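Local coordinates for protein oxidoreductase (Ralstonia eutropha, PDB 3HJ9) that binds flavin mononucleotide and is probably an FMN-dependent oxidoreductase of the nitroreductase family, though its substrate is not known, at residues V93-A99 against D138-N144; E67-A72 against N170-C175. One frame throughout, in Å; residues are numbered along the deposited sequence.

After short N-terminal strands and helix 42-48, the chain enters helix 62-73, which supplies residues 67-72 of contact 2. It then runs through strands 94-100 and 103-108 and further strands to strand 137-144; pairing of 93-99 with 138-144 closes contact 1, with 38 residues between its segments. Helix 156-177 follows, and its residues 170-175 return to helix 62-73, closing the larger loop of contact 2, inside which contact 1 is nested. Contact 1 thus joins two central strands of the antiparallel sheet, while contact 2 pairs two helices packed on it. The two meet at Leu69, whose CD2 lies 3.4 Å from Val98 CG2 and 3.8 Å from Leu139 CD2.

Contact 1: V93-A99 against D138-N144; sequences VIDVYVA and DLVFVAN
Residues 94-99 and 138-144 are extended neighbouring strands, antiparallel with their axes at 154°, 4.6 Å apart at closest. The register pairs Ile94 with Ala143, Val96 with Phe141 and Val98 with Leu139 at non-hydrogen-bonded positions, and Asp95 with Val142, Tyr97 with Val140 and Ala99 with Asp138 at hydrogen-bonded ones. Both backbone bonds form in each of the latter: Asp95 N to Val142 O and Val142 N to Asp95 O are 2.9 Å, Tyr97 N to Val140 O and Val140 N to Tyr97 O 2.8 Å, Ala99 N to Asp138 O 2.8 Å and Asp138 N to Ala99 O 3.2 Å. Beyond them, Asn144 N donates to Val93 O at 2.8 Å. Asp95 forms a salt bridge with Arg147; Asp138 accepts from Thr210 and Ser124 N. Tyr97 (chi1 m) brings CD1 to 3.4 Å from Val142 CG2. This is regular core pairing of the nitroreductase sheet, flanked by strands 103-108 and 203-212, with the Val96, Phe141 and Leu139 face against helices 156-177 and 62-73.

Contact 2: E67-A72 against N170-C175; sequences ELLWAA and NAYLYC
Two buried helices of the nitroreductase fold, residues 67-72 and 170-175, pack in a roughly antiparallel pair: their axes approach to 8.3 Å at 143°, and Ala72 and Ala171 have the nearest CA atoms, 5.2 Å apart. Asn170 (chi1 m) points toward the partner helix, and its ND2 donates to Ala71 O at 3.0 Å, an oxygen that also accepts from Thr84. The small side chain of Ala171 permits the close approach, its CB lying 3.8 Å from Leu68 CD1 and 4.4 Å from Ala72 CB. The CA-to-CB bond of Tyr172 points away; its OH is hydrogen-bonded to Ser51 OG and its ring makes a cation-pi contact with Arg49, both FMN-site residues. Leu173 meets Leu173 of the second subunit. Tyr174 (chi1 t) lays one ring face over the backbone at Glu67 and Leu68, with CD2 3.9 Å from Leu68 CA, and its CB is 3.8 Å from Ala71 CB. Its OH donates to Glu67 OE1 at 2.9 Å; Glu67 OE2 pairs with Lys63. At Cys175, SG sits 4.1 Å from Leu68 CD1, the leucine being t,p.

Contact 1: V93-A99 against D138-N144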
loop_
_atom_site.group_PDB
_atom_site.type_symbol
_atom_site.label_atom_id
_atom_site.label_comp_id
_atom_site.label_asym_id
_atom_site.label_seq_id
_atom_site.Cartn_x
_atom_site.Cartn_y
_atom_site.Cartn_z
ATOM N N VAL A 93 4.918 -9.956 8.423
ATOM C CA VAL A 93 3.552 -10.486 8.488
ATOM C C VAL A 93 3.062 -11.056 7.143
ATOM O O VAL A 93 2.232 -11.970 7.145
ATOM C CB VAL A 93 2.555 -9.470 9.107
ATOM C CG1 VAL A 93 3.029 -9.129 10.553
ATOM C CG2 VAL A 93 2.363 -8.198 8.200
ATOM N N ILE A 94 3.598 -10.552 6.029
ATOM C CA ILE A 94 3.227 -10.967 4.686
ATOM C C ILE A 94 4.383 -11.702 3.986
ATOM O O ILE A 94 5.492 -11.207 3.967
ATOM C CB ILE A 94 2.789 -9.737 3.814
ATOM C CG1 ILE A 94 1.510 -9.080 4.375
ATOM C CG2 ILE A 94 2.558 -10.105 2.358
ATOM C CD1 ILE A 94 0.246 -9.999 4.409
ATOM N N ASP A 95 4.072 -12.881 3.422
ATOM C CA ASP A 95 4.962 -13.660 2.589
ATOM C C ASP A 95 4.388 -13.544 1.184
ATOM O O ASP A 95 3.166 -13.622 0.981
ATOM C CB ASP A 95 4.984 -15.147 2.981
ATOM C CG ASP A 95 5.667 -15.416 4.312
ATOM O OD1 ASP A 95 6.554 -14.639 4.749
ATOM O OD2 ASP A 95 5.320 -16.439 4.950
ATOM N N VAL A 96 5.263 -13.361 0.212
ATOM C CA VAL A 96 4.856 -13.216 -1.147
ATOM C C VAL A 96 5.088 -14.525 -1.861
ATOM O O VAL A 96 6.194 -15.046 -1.877
ATOM C CB VAL A 96 5.586 -12.063 -1.845
ATOM C CG1 VAL A 96 5.175 -12.028 -3.305
ATOM C CG2 VAL A 96 5.248 -10.760 -1.160
ATOM N N TYR A 97 4.029 -15.021 -2.478
ATOM C CA TYR A 97 4.049 -16.227 -3.273
ATOM C C TYR A 97 3.903 -15.805 -4.708
ATOM O O TYR A 97 3.289 -14.774 -4.989
ATOM C CB TYR A 97 2.909 -17.169 -2.877
ATOM C CG TYR A 97 3.155 -17.901 -1.579
ATOM C CD1 TYR A 97 2.968 -17.257 -0.354
ATOM C CD2 TYR A 97 3.572 -19.234 -1.569
ATOM C CE1 TYR A 97 3.173 -17.917 0.850
ATOM C CE2 TYR A 97 3.788 -19.903 -0.383
ATOM C CZ TYR A 97 3.618 -19.232 0.835
ATOM O OH TYR A 97 3.847 -19.898 2.003
ATOM N N VAL A 98 4.425 -16.622 -5.613
ATOM C CA VAL A 98 4.360 -16.338 -7.049
ATOM C C VAL A 98 3.818 -17.564 -7.781
ATOM O O VAL A 98 4.434 -18.633 -7.701
ATOM C CB VAL A 98 5.780 -16.001 -7.653
ATOM C CG1 VAL A 98 5.633 -15.377 -9.010
ATOM C CG2 VAL A 98 6.583 -15.084 -6.748
ATOM N N ALA A 99 2.685 -17.419 -8.483
ATOM C CA ALA A 99 2.135 -18.513 -9.303
ATOM C C ALA A 99 2.702 -18.336 -10.694
ATOM O O ALA A 99 2.373 -17.350 -11.367
ATOM C CB ALA A 99 0.606 -18.505 -9.329
ATOM N N ASP A 138 1.015 -14.470 -11.212
ATOM C CA ASP A 138 0.219 -13.838 -10.161
ATOM C C ASP A 138 1.095 -13.768 -8.910
ATOM O O ASP A 138 1.755 -14.741 -8.577
ATOM C CB ASP A 138 -1.001 -14.676 -9.725
ATOM C CG ASP A 138 -2.157 -14.660 -10.683
ATOM O OD1 ASP A 138 -2.257 -13.780 -11.566
ATOM O OD2 ASP A 138 -3.027 -15.560 -10.504
ATOM N N LEU A 139 1.088 -12.643 -8.215
ATOM C CA LEU A 139 1.642 -12.595 -6.858
ATOM C C LEU A 139 0.493 -12.844 -5.861
ATOM O O LEU A 139 -0.596 -12.333 -6.078
ATOM C CB LEU A 139 2.260 -11.255 -6.550
ATOM C CG LEU A 139 3.408 -10.826 -7.429
ATOM C CD1 LEU A 139 3.861 -9.411 -6.937
ATOM C CD2 LEU A 139 4.530 -11.871 -7.438
ATOM N N VAL A 140 0.704 -13.667 -4.819
ATOM C CA VAL A 140 -0.262 -13.781 -3.691
ATOM C C VAL A 140 0.409 -13.305 -2.394
ATOM O O VAL A 140 1.505 -13.811 -2.010
ATOM C CB VAL A 140 -0.795 -15.190 -3.474
ATOM C CG1 VAL A 140 -1.964 -15.142 -2.485
ATOM C CG2 VAL A 140 -1.228 -15.782 -4.796
ATOM N N PHE A 141 -0.238 -12.359 -1.714
ATOM C CA PHE A 141 0.275 -11.773 -0.461
ATOM C C PHE A 141 -0.438 -12.531 0.653
ATOM O O PHE A 141 -1.658 -12.385 0.832
ATOM C CB PHE A 141 0.012 -10.268 -0.422
ATOM C CG PHE A 141 0.685 -9.505 -1.552
ATOM C CD1 PHE A 141 0.060 -9.350 -2.775
ATOM C CD2 PHE A 141 1.964 -8.953 -1.381
ATOM C CE1 PHE A 141 0.684 -8.665 -3.825
ATOM C CE2 PHE A 141 2.594 -8.243 -2.415
ATOM C CZ PHE A 141 1.952 -8.089 -3.632
ATOM N N VAL A 142 0.306 -13.380 1.340
ATOM C CA VAL A 142 -0.242 -14.255 2.365
ATOM C C VAL A 142 0.098 -13.733 3.744
ATOM O O VAL A 142 1.264 -13.521 4.019
ATOM C CB VAL A 142 0.301 -15.661 2.211
ATOM C CG1 VAL A 142 -0.183 -16.587 3.371
ATOM C CG2 VAL A 142 -0.094 -16.234 0.823
ATOM N N ALA A 143 -0.910 -13.573 4.611
ATOM C CA ALA A 143 -0.708 -13.113 6.013
ATOM C C ALA A 143 -0.384 -14.310 6.867
ATOM O O ALA A 143 -1.070 -15.337 6.788
ATOM C CB ALA A 143 -1.936 -12.397 6.598
ATOM N N ASN A 144 0.641 -14.163 7.698
ATOM C CA ASN A 144 1.052 -15.185 8.614
ATOM C C ASN A 144 0.570 -14.828 10.011
ATOM O O ASN A 144 1.221 -14.072 10.739
ATOM C CB ASN A 144 2.560 -15.397 8.560
ATOM C CG ASN A 144 2.950 -16.727 9.157
ATOM O OD1 ASN A 144 2.515 -17.096 10.263
ATOM N ND2 ASN A 144 3.704 -17.505 8.382
#

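Contact 2: E67-A72 against N170-C175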
loop_
_atom_site.group_PDB
_atom_site.type_symbol
_atom_site.label_atom_id
_atom_site.label_comp_id
_atom_site.label_asym_id
_atom_site.label_seq_id
_atom_site.Cartn_x
_atom_site.Cartn_y
_atom_site.Cartn_z
ATOM N N GLU A 67 13.529 -8.031 -10.037
ATOM C CA GLU A 67 13.282 -6.658 -9.600
ATOM C C GLU A 67 11.863 -6.434 -9.032
ATOM O O GLU A 67 11.707 -5.739 -8.047
ATOM C CB GLU A 67 13.642 -5.660 -10.710
ATOM C CG GLU A 67 15.138 -5.634 -11.012
ATOM C CD GLU A 67 15.524 -4.683 -12.115
ATOM O OE1 GLU A 67 14.641 -4.275 -12.905
ATOM O OE2 GLU A 67 16.721 -4.329 -12.183
ATOM N N LEU A 68 10.871 -7.074 -9.631
ATOM C CA LEU A 68 9.463 -7.038 -9.184
ATOM C C LEU A 68 9.332 -7.592 -7.766
ATOM O O LEU A 68 8.720 -6.943 -6.865
ATOM C CB LEU A 68 8.583 -7.900 -10.124
ATOM C CG LEU A 68 7.127 -8.177 -9.735
ATOM C CD1 LEU A 68 6.312 -6.850 -9.689
ATOM C CD2 LEU A 68 6.505 -9.234 -10.683
ATOM N N LEU A 69 9.884 -8.795 -7.582
ATOM C CA LEU A 69 9.864 -9.450 -6.282
ATOM C C LEU A 69 10.614 -8.610 -5.241
ATOM O O LEU A 69 10.106 -8.444 -4.169
ATOM C CB LEU A 69 10.380 -10.899 -6.344
ATOM C CG LEU A 69 9.423 -11.863 -7.060
ATOM C CD1 LEU A 69 10.120 -13.162 -7.326
ATOM C CD2 LEU A 69 8.142 -12.108 -6.258
ATOM N N TRP A 70 11.792 -8.087 -5.592
ATOM C CA TRP A 70 12.554 -7.213 -4.690
ATOM C C TRP A 70 11.766 -5.917 -4.350
ATOM O O TRP A 70 11.762 -5.481 -3.180
ATOM C CB TRP A 70 13.923 -6.895 -5.266
ATOM C CG TRP A 70 14.713 -6.056 -4.353
ATOM C CD1 TRP A 70 15.460 -6.465 -3.294
ATOM C CD2 TRP A 70 14.807 -4.644 -4.399
ATOM N NE1 TRP A 70 16.013 -5.381 -2.657
ATOM C CE2 TRP A 70 15.623 -4.244 -3.317
ATOM C CE3 TRP A 70 14.268 -3.669 -5.251
ATOM C CZ2 TRP A 70 15.937 -2.910 -3.068
ATOM C CZ3 TRP A 70 14.584 -2.325 -5.010
ATOM C CH2 TRP A 70 15.421 -1.963 -3.933
ATOM N N ALA A 71 11.171 -5.293 -5.375
ATOM C CA ALA A 71 10.342 -4.102 -5.202
ATOM C C ALA A 71 9.246 -4.419 -4.175
ATOM O O ALA A 71 9.160 -3.734 -3.138
ATOM C CB ALA A 71 9.740 -3.608 -6.547
ATOM N N ALA A 72 8.535 -5.529 -4.383
ATOM C CA ALA A 72 7.417 -5.915 -3.479
ATOM C C ALA A 72 7.823 -6.332 -2.065
ATOM O O ALA A 72 7.218 -5.855 -1.075
ATOM C CB ALA A 72 6.550 -7.010 -4.118
ATOM N N ASN A 170 4.324 -1.025 -4.263
ATOM C CA ASN A 170 5.681 -1.091 -4.785
ATOM C C ASN A 170 5.689 -1.839 -6.130
ATOM O O ASN A 170 6.373 -1.420 -7.056
ATOM C CB ASN A 170 6.641 -1.811 -3.828
ATOM C CG ASN A 170 6.986 -0.998 -2.597
ATOM O OD1 ASN A 170 6.597 0.167 -2.478
ATOM N ND2 ASN A 170 7.706 -1.627 -1.653
ATOM N N ALA A 171 4.942 -2.939 -6.209
ATOM C CA ALA A 171 4.858 -3.771 -7.453
ATOM C C ALA A 171 4.215 -3.004 -8.607
ATOM O O ALA A 171 4.675 -3.096 -9.768
ATOM C CB ALA A 171 4.104 -5.115 -7.187
ATOM N N TYR A 172 3.113 -2.307 -8.312
ATOM C CA TYR A 172 2.463 -1.407 -9.297
ATOM C C TYR A 172 3.403 -0.383 -9.907
ATOM O O TYR A 172 3.452 -0.224 -11.129
ATOM C CB TYR A 172 1.309 -0.628 -8.670
ATOM C CG TYR A 172 -0.081 -1.171 -8.826
ATOM C CD1 TYR A 172 -0.706 -1.196 -10.073
ATOM C CD2 TYR A 172 -0.834 -1.552 -7.703
ATOM C CE1 TYR A 172 -2.072 -1.646 -10.200
ATOM C CE2 TYR A 172 -2.175 -1.973 -7.829
ATOM C CZ TYR A 172 -2.781 -2.023 -9.048
ATOM O OH TYR A 172 -4.092 -2.436 -9.105
ATOM N N LEU A 173 4.125 0.309 -9.027
ATOM C CA LEU A 173 5.091 1.339 -9.402
ATOM C C LEU A 173 6.247 0.736 -10.215
ATOM O O LEU A 173 6.640 1.311 -11.256
ATOM C CB LEU A 173 5.589 2.138 -8.167
ATOM C CG LEU A 173 4.512 3.007 -7.477
ATOM C CD1 LEU A 173 4.987 3.566 -6.131
ATOM C CD2 LEU A 173 3.983 4.135 -8.401
ATOM N N TYR A 174 6.739 -0.437 -9.793
ATOM C CA TYR A 174 7.760 -1.150 -10.581
ATOM C C TYR A 174 7.205 -1.464 -11.988
ATOM O O TYR A 174 7.867 -1.178 -12.996
ATOM C CB TYR A 174 8.321 -2.405 -9.876
ATOM C CG TYR A 174 9.278 -3.075 -10.778
ATOM C CD1 TYR A 174 10.589 -2.604 -10.913
ATOM C CD2 TYR A 174 8.850 -4.103 -11.623
ATOM C CE1 TYR A 174 11.465 -3.190 -11.846
ATOM C CE2 TYR A 174 9.718 -4.687 -12.560
ATOM C CZ TYR A 174 11.014 -4.241 -12.653
ATOM O OH TYR A 174 11.829 -4.825 -13.595
ATOM N N CYS A 175 5.981 -1.977 -12.053
ATOM C CA CYS A 175 5.370 -2.311 -13.345
ATOM C C CYS A 175 5.297 -1.102 -14.276
ATOM O O CYS A 175 5.650 -1.210 -15.472
ATOM C CB CYS A 175 4.012 -2.983 -13.164
ATOM S SG CYS A 175 4.232 -4.643 -12.500
#